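Local coordinates for protein VP1 (Polyomavirus HPyV7, PDB 4PCH) that forms the jelly-roll pentamers of the major viral capsid protein and probably takes part in attachment to host cells, at residues I113-Y119 against P197-S201; D231-G237 against Q251-G257. All coordinates share one frame. Where two conformers were deposited one is given. Numbering follows the deposited sequence.

Contact 1: I113-Y119 against P197-S201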
loop_
_atom_site.group_PDB
_atom_site.type_symbol
_atom_site.label_atom_id
_atom_site.label_comp_id
_atom_site.label_asym_id
_atom_site.label_seq_id
_atom_site.Cartn_x
_atom_site.Cartn_y
_atom_site.Cartn_z
ATOM N N ILE B 113 -10.030 7.249 15.531
ATOM C CA ILE B 113 -10.095 5.796 15.686
ATOM C C ILE B 113 -8.737 5.198 15.406
ATOM O O ILE B 113 -8.082 5.575 14.432
ATOM C CB ILE B 113 -11.102 5.168 14.709
ATOM C CG1 ILE B 113 -12.491 5.790 14.895
ATOM C CG2 ILE B 113 -11.118 3.657 14.855
ATOM C CD1 ILE B 113 -13.111 5.543 16.256
ATOM N N GLU B 114 -8.301 4.246 16.221
ATOM C CA GLU B 114 -7.095 3.489 15.910
ATOM C C GLU B 114 -7.109 2.153 16.619
ATOM O O GLU B 114 -7.845 1.960 17.565
ATOM C CB GLU B 114 -5.794 4.242 16.277
ATOM C CG GLU B 114 -5.689 4.660 17.747
ATOM C CD GLU B 114 -6.614 5.826 18.123
ATOM O OE1 GLU B 114 -6.585 6.845 17.412
ATOM O OE2 GLU B 114 -7.361 5.739 19.134
ATOM N N GLY B 115 -6.250 1.264 16.157
ATOM C CA GLY B 115 -6.060 -0.029 16.805
ATOM C C GLY B 115 -6.370 -1.205 15.910
ATOM O O GLY B 115 -6.296 -1.118 14.692
ATOM N N THR B 116 -6.641 -2.326 16.548
ATOM C CA THR B 116 -6.782 -3.615 15.856
ATOM C C THR B 116 -8.102 -3.634 15.086
ATOM O O THR B 116 -9.113 -3.101 15.546
ATOM C CB THR B 116 -6.624 -4.752 16.907
ATOM O OG1 THR B 116 -5.238 -4.861 17.240
ATOM C CG2 THR B 116 -7.107 -6.093 16.410
ATOM N N GLN B 117 -8.093 -4.257 13.906
ATOM C CA GLN B 117 -9.214 -4.189 12.981
ATOM C C GLN B 117 -9.507 -5.568 12.381
ATOM O O GLN B 117 -8.618 -6.414 12.266
ATOM C CB GLN B 117 -8.906 -3.222 11.816
ATOM C CG GLN B 117 -8.492 -1.826 12.259
ATOM C CD GLN B 117 -7.631 -1.102 11.261
ATOM O OE1 GLN B 117 -7.975 -0.990 10.076
ATOM N NE2 GLN B 117 -6.515 -0.523 11.748
ATOM N N LEU B 118 -10.762 -5.714 11.955
ATOM C CA LEU B 118 -11.218 -6.862 11.172
ATOM C C LEU B 118 -12.271 -6.385 10.198
ATOM O O LEU B 118 -13.219 -5.717 10.610
ATOM C CB LEU B 118 -11.803 -7.933 12.070
ATOM C CG LEU B 118 -12.563 -9.092 11.389
ATOM C CD1 LEU B 118 -11.612 -9.898 10.505
ATOM C CD2 LEU B 118 -13.299 -9.976 12.384
ATOM N N TYR B 119 -12.109 -6.760 8.930
ATOM C CA TYR B 119 -13.123 -6.489 7.887
ATOM C C TYR B 119 -13.439 -7.817 7.236
ATOM O O TYR B 119 -12.564 -8.435 6.655
ATOM C CB TYR B 119 -12.615 -5.480 6.890
ATOM C CG TYR B 119 -12.085 -4.239 7.568
ATOM C CD1 TYR B 119 -12.948 -3.257 8.016
ATOM C CD2 TYR B 119 -10.730 -4.066 7.798
ATOM C CE1 TYR B 119 -12.483 -2.130 8.681
ATOM C CE2 TYR B 119 -10.250 -2.930 8.427
ATOM C CZ TYR B 119 -11.135 -1.974 8.888
ATOM O OH TYR B 119 -10.697 -0.854 9.548
ATOM N N PRO B 197 -3.698 3.205 12.448
ATOM C CA PRO B 197 -4.815 3.906 11.809
ATOM C C PRO B 197 -5.585 2.992 10.848
ATOM O O PRO B 197 -4.981 2.227 10.123
ATOM C CB PRO B 197 -4.134 5.053 11.051
ATOM C CG PRO B 197 -2.763 5.164 11.628
ATOM C CD PRO B 197 -2.400 3.760 12.050
ATOM N N PRO B 198 -6.918 3.087 10.840
ATOM C CA PRO B 198 -7.731 2.381 9.842
ATOM C C PRO B 198 -7.866 3.121 8.524
ATOM O O PRO B 198 -7.851 4.351 8.499
ATOM C CB PRO B 198 -9.096 2.310 10.504
ATOM C CG PRO B 198 -9.165 3.539 11.380
ATOM C CD PRO B 198 -7.740 3.865 11.787
ATOM N N VAL B 199 -8.025 2.364 7.439
ATOM C CA VAL B 199 -8.320 2.911 6.119
ATOM C C VAL B 199 -9.522 2.127 5.609
ATOM O O VAL B 199 -9.447 0.908 5.497
ATOM C CB VAL B 199 -7.133 2.742 5.168
ATOM C CG1 VAL B 199 -7.475 3.282 3.778
ATOM C CG2 VAL B 199 -5.909 3.440 5.737
ATOM N N VAL B 200 -10.618 2.835 5.335
ATOM C CA VAL B 200 -11.893 2.233 4.925
ATOM C C VAL B 200 -12.190 2.892 3.583
ATOM O O VAL B 200 -12.084 4.097 3.443
ATOM C CB VAL B 200 -13.023 2.552 5.932
ATOM C CG1 VAL B 200 -14.411 2.270 5.351
ATOM C CG2 VAL B 200 -12.833 1.750 7.218
ATOM N N SER B 201 -12.575 2.100 2.601
ATOM C CA SER B 201 -13.046 2.674 1.345
ATOM C C SER B 201 -14.370 2.051 0.986
ATOM O O SER B 201 -14.674 0.947 1.416
ATOM C CB SER B 201 -12.058 2.456 0.224
ATOM O OG SER B 201 -12.052 1.110 -0.203
HETATM O O HOH W 1 -6.943 -0.447 7.635
HETATM O O HOH W 2 -4.642 -0.043 9.069
#
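P198 takes the largest share of this contact, its ring overlapping I113 on one flank and Y119 on another. I113 O lies 3.2 Å from P198 CD, and I113 CG2 meets P198 CG at 4.0 Å; from Y119, OH comes within 3.7 Å of P198 CB. The same phenol reaches V200, with Y119 CE1 4.2 Å from V200 CG2. Beside these apolar contacts lies Q117, its OE1 3.4 Å from P198 CA; the amide is held at both ends from its own segment: Q117 NE2 donates to G115 O (3.0 Å, 164°), and Y119 OH donates to Q117 OE1 (2.8 Å). The two segments are not paired as strands. Strand 117-124 belongs to the antiparallel sheet of the VP1 jelly roll, whereas V199-S201 pair antiparallel with a strand of a second subunit, continuing the sheet across the interface, and P197 packs on T196 of that subunit. Polar coupling runs through water instead: water 1 donates to Q117 OE1 (2.7 Å) and accepts from V199 N (3.0 Å), while water 2 donates to P197 O (2.5 Å) and accepts only weakly from Q117 NE2 (3.3 Å). E114 sends its carboxylate away from P197, into a salt bridge with R252.

Contact 2: D231-G237 against Q251-G257; sequences DMVGMTG and QRTVQAG
Strands 231-236 and 253-256 run antiparallel, axes 4.3 Å apart at closest, directions at 148°. M232-A256 and M235-V254 are non-hydrogen-bonded pairs (CA-CA 4.4 Å); T236-T253 is hydrogen-bonded (T236 N-T253 O 2.8 Å, T253 N-T236 O 2.9 Å). Between M232-A256 and hydrogen-bonded G234-Q255 (CA-CA 5.4 Å) the register slips by one, a classic beta bulge in the VP1 jelly-roll sheet: V233 (phi/psi -83/-22, chi1 t) and G234 (150/-150, where CB would hit the preceding carbonyl) both face Q255. Q255 O accepts from V233 N (2.8 Å) and weakly from G234 N (3.4 Å); Q255 N donates to G234 O (2.8 Å), G257 N to D231 O (3.0 Å). T236 (t), T253 (m) and Q255 point to one face, M232 and A256 to the other. Q255 (t, p, chi3 69°) puts NE2 2.9 Å from A256 O and OE1 on R43; T236 OG1 donates to G237 O (2.8 Å), T253 OG1 to Q251 O (2.9 Å). M232 (ttp) sets CG 3.7 Å from V254 (t) CG1; M235 (m, t, chi3 102°) CE 4.3 Å from V254 CG2. R252 (mmm, chi4 172°) folds its guanidinium over the M235 and T236 carbonyl carbons; R252 NE hydrogen-bonds T109 OG1 of a third subunit. Water 3 bridges R252 NH1 and G237 N, both 3.0 Å.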
loop_
_atom_site.group_PDB
_atom_site.type_symbol
_atom_site.label_atom_id
_atom_site.label_comp_id
_atom_site.label_asym_id
_atom_site.label_seq_id
_atom_site.Cartn_x
_atom_site.Cartn_y
_atom_site.Cartn_z
ATOM N N ASP B 231 -17.098 -5.979 11.025
ATOM C CA ASP B 231 -16.298 -4.816 10.671
ATOM C C ASP B 231 -15.930 -4.050 11.931
ATOM O O ASP B 231 -16.712 -3.255 12.447
ATOM C CB ASP B 231 -17.048 -3.941 9.664
ATOM C CG ASP B 231 -17.180 -4.618 8.315
ATOM O OD1 ASP B 231 -16.181 -4.638 7.524
ATOM O OD2 ASP B 231 -18.251 -5.221 8.062
ATOM N N MET B 232 -14.747 -4.353 12.442
ATOM C CA MET B 232 -14.171 -3.651 13.587
ATOM C C MET B 232 -13.146 -2.685 13.035
ATOM O O MET B 232 -12.144 -3.108 12.472
ATOM C CB MET B 232 -13.494 -4.628 14.535
ATOM C CG MET B 232 -12.821 -3.890 15.700
ATOM S SD MET B 232 -12.242 -4.957 17.019
ATOM C CE MET B 232 -11.085 -5.973 16.139
ATOM N N VAL B 233 -13.472 -1.403 13.114
ATOM C CA VAL B 233 -12.647 -0.346 12.549
ATOM C C VAL B 233 -11.520 0.047 13.496
ATOM O O VAL B 233 -10.516 0.578 13.054
ATOM C CB VAL B 233 -13.499 0.895 12.169
ATOM C CG1 VAL B 233 -12.675 1.893 11.383
ATOM C CG2 VAL B 233 -14.715 0.523 11.358
ATOM N N GLY B 234 -11.669 -0.242 14.792
ATOM C CA GLY B 234 -10.606 -0.019 15.781
ATOM C C GLY B 234 -11.215 0.273 17.131
ATOM O O GLY B 234 -12.317 -0.223 17.419
ATOM N N MET B 235 -10.524 1.059 17.949
ATOM C CA MET B 235 -11.073 1.498 19.238
ATOM C C MET B 235 -11.197 3.031 19.309
ATOM O O MET B 235 -10.594 3.780 18.511
ATOM C CB MET B 235 -10.244 0.940 20.393
ATOM C CG MET B 235 -10.385 -0.581 20.555
ATOM S SD MET B 235 -9.486 -1.107 22.044
ATOM C CE MET B 235 -10.918 -1.295 23.125
ATOM N N THR B 236 -11.954 3.480 20.302
ATOM C CA THR B 236 -12.298 4.882 20.472
ATOM C C THR B 236 -12.436 5.251 21.930
ATOM O O THR B 236 -12.731 4.400 22.771
ATOM C CB THR B 236 -13.624 5.227 19.719
ATOM O OG1 THR B 236 -13.852 6.649 19.776
ATOM C CG2 THR B 236 -14.818 4.493 20.276
ATOM N N GLY B 237 -12.155 6.528 22.217
ATOM C CA GLY B 237 -12.582 7.166 23.451
ATOM C C GLY B 237 -13.981 7.752 23.299
ATOM O O GLY B 237 -14.609 7.703 22.210
ATOM N N GLN B 251 -12.349 3.527 29.596
ATOM C CA GLN B 251 -13.384 4.018 28.661
ATOM C C GLN B 251 -13.180 3.595 27.197
ATOM O O GLN B 251 -14.087 3.769 26.376
ATOM C CB GLN B 251 -13.511 5.533 28.749
ATOM C CG GLN B 251 -13.983 6.033 30.109
ATOM C CD GLN B 251 -13.993 7.543 30.200
ATOM O OE1 GLN B 251 -13.501 8.226 29.316
ATOM N NE2 GLN B 251 -14.551 8.075 31.295
ATOM N N ARG B 252 -12.040 2.980 26.878
ATOM C CA ARG B 252 -11.783 2.593 25.491
ATOM C C ARG B 252 -12.835 1.573 25.063
ATOM O O ARG B 252 -13.158 0.622 25.813
ATOM C CB ARG B 252 -10.383 2.014 25.312
ATOM C CG ARG B 252 -9.233 2.940 25.636
ATOM C CD ARG B 252 -9.077 4.041 24.607
ATOM N NE ARG B 252 -8.534 3.517 23.347
ATOM C CZ ARG B 252 -8.450 4.235 22.237
ATOM N NH1 ARG B 252 -8.846 5.502 22.240
ATOM N NH2 ARG B 252 -7.987 3.680 21.118
ATOM N N THR B 253 -13.368 1.799 23.866
ATOM C CA THR B 253 -14.517 1.090 23.350
ATOM C C THR B 253 -14.245 0.624 21.923
ATOM O O THR B 253 -13.590 1.319 21.159
ATOM C CB THR B 253 -15.680 2.085 23.403
ATOM O OG1 THR B 253 -16.031 2.313 24.796
ATOM C CG2 THR B 253 -16.834 1.603 22.682
ATOM N N VAL B 254 -14.773 -0.522 21.536
ATOM C CA VAL B 254 -14.672 -0.943 20.133
ATOM C C VAL B 254 -15.566 -0.111 19.226
ATOM O O VAL B 254 -16.758 0.098 19.513
ATOM C CB VAL B 254 -14.999 -2.442 19.987
ATOM C CG1 VAL B 254 -15.038 -2.833 18.529
ATOM C CG2 VAL B 254 -13.998 -3.256 20.772
ATOM N N GLN B 255 -14.993 0.348 18.115
ATOM C CA GLN B 255 -15.729 1.018 17.049
ATOM C C GLN B 255 -15.963 0.067 15.925
ATOM O O GLN B 255 -15.012 -0.431 15.304
ATOM C CB GLN B 255 -14.944 2.230 16.502
ATOM C CG GLN B 255 -15.605 2.933 15.316
ATOM C CD GLN B 255 -16.812 3.723 15.735
ATOM O OE1 GLN B 255 -16.704 4.763 16.447
ATOM N NE2 GLN B 255 -17.980 3.252 15.337
ATOM N N ALA B 256 -17.241 -0.194 15.641
ATOM C CA ALA B 256 -17.600 -0.998 14.487
ATOM C C ALA B 256 -18.090 -0.127 13.344
ATOM O O ALA B 256 -18.356 1.060 13.506
ATOM C CB ALA B 256 -18.682 -2.015 14.876
ATOM N N GLY B 257 -18.192 -0.711 12.158
ATOM C CA GLY B 257 -18.907 -0.042 11.065
ATOM C C GLY B 257 -20.342 0.235 11.453
ATOM O O GLY B 257 -20.881 -0.387 12.356
HETATM O O HOH W 3 -10.049 7.530 20.325
#

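Contacts 1 and 2 have centres about 9 Å apart and meet along neighbouring strands 117-124 and 224-236. Two probable backbone hydrogen bonds join them, L118 O to M232 N at 2.7 Å and E114 O to M235 N at 2.9 Å, flanking the bulge residues V233 and G234. Q117 CG packs at the bulge, 3.2 Å from V233 O. V233 also touches P198 and Y119, so the bulge borders the proline patch of contact 1. Besides the strand pairing, a salt bridge, E114 OE2 to R252 NH2 at 2.9 Å, joins the loop of contact 1 to segment 251-257. Both contacts touch the third subunit; a glycerol, probably from crystallisation, lies about 4 Å from the E114 side chain.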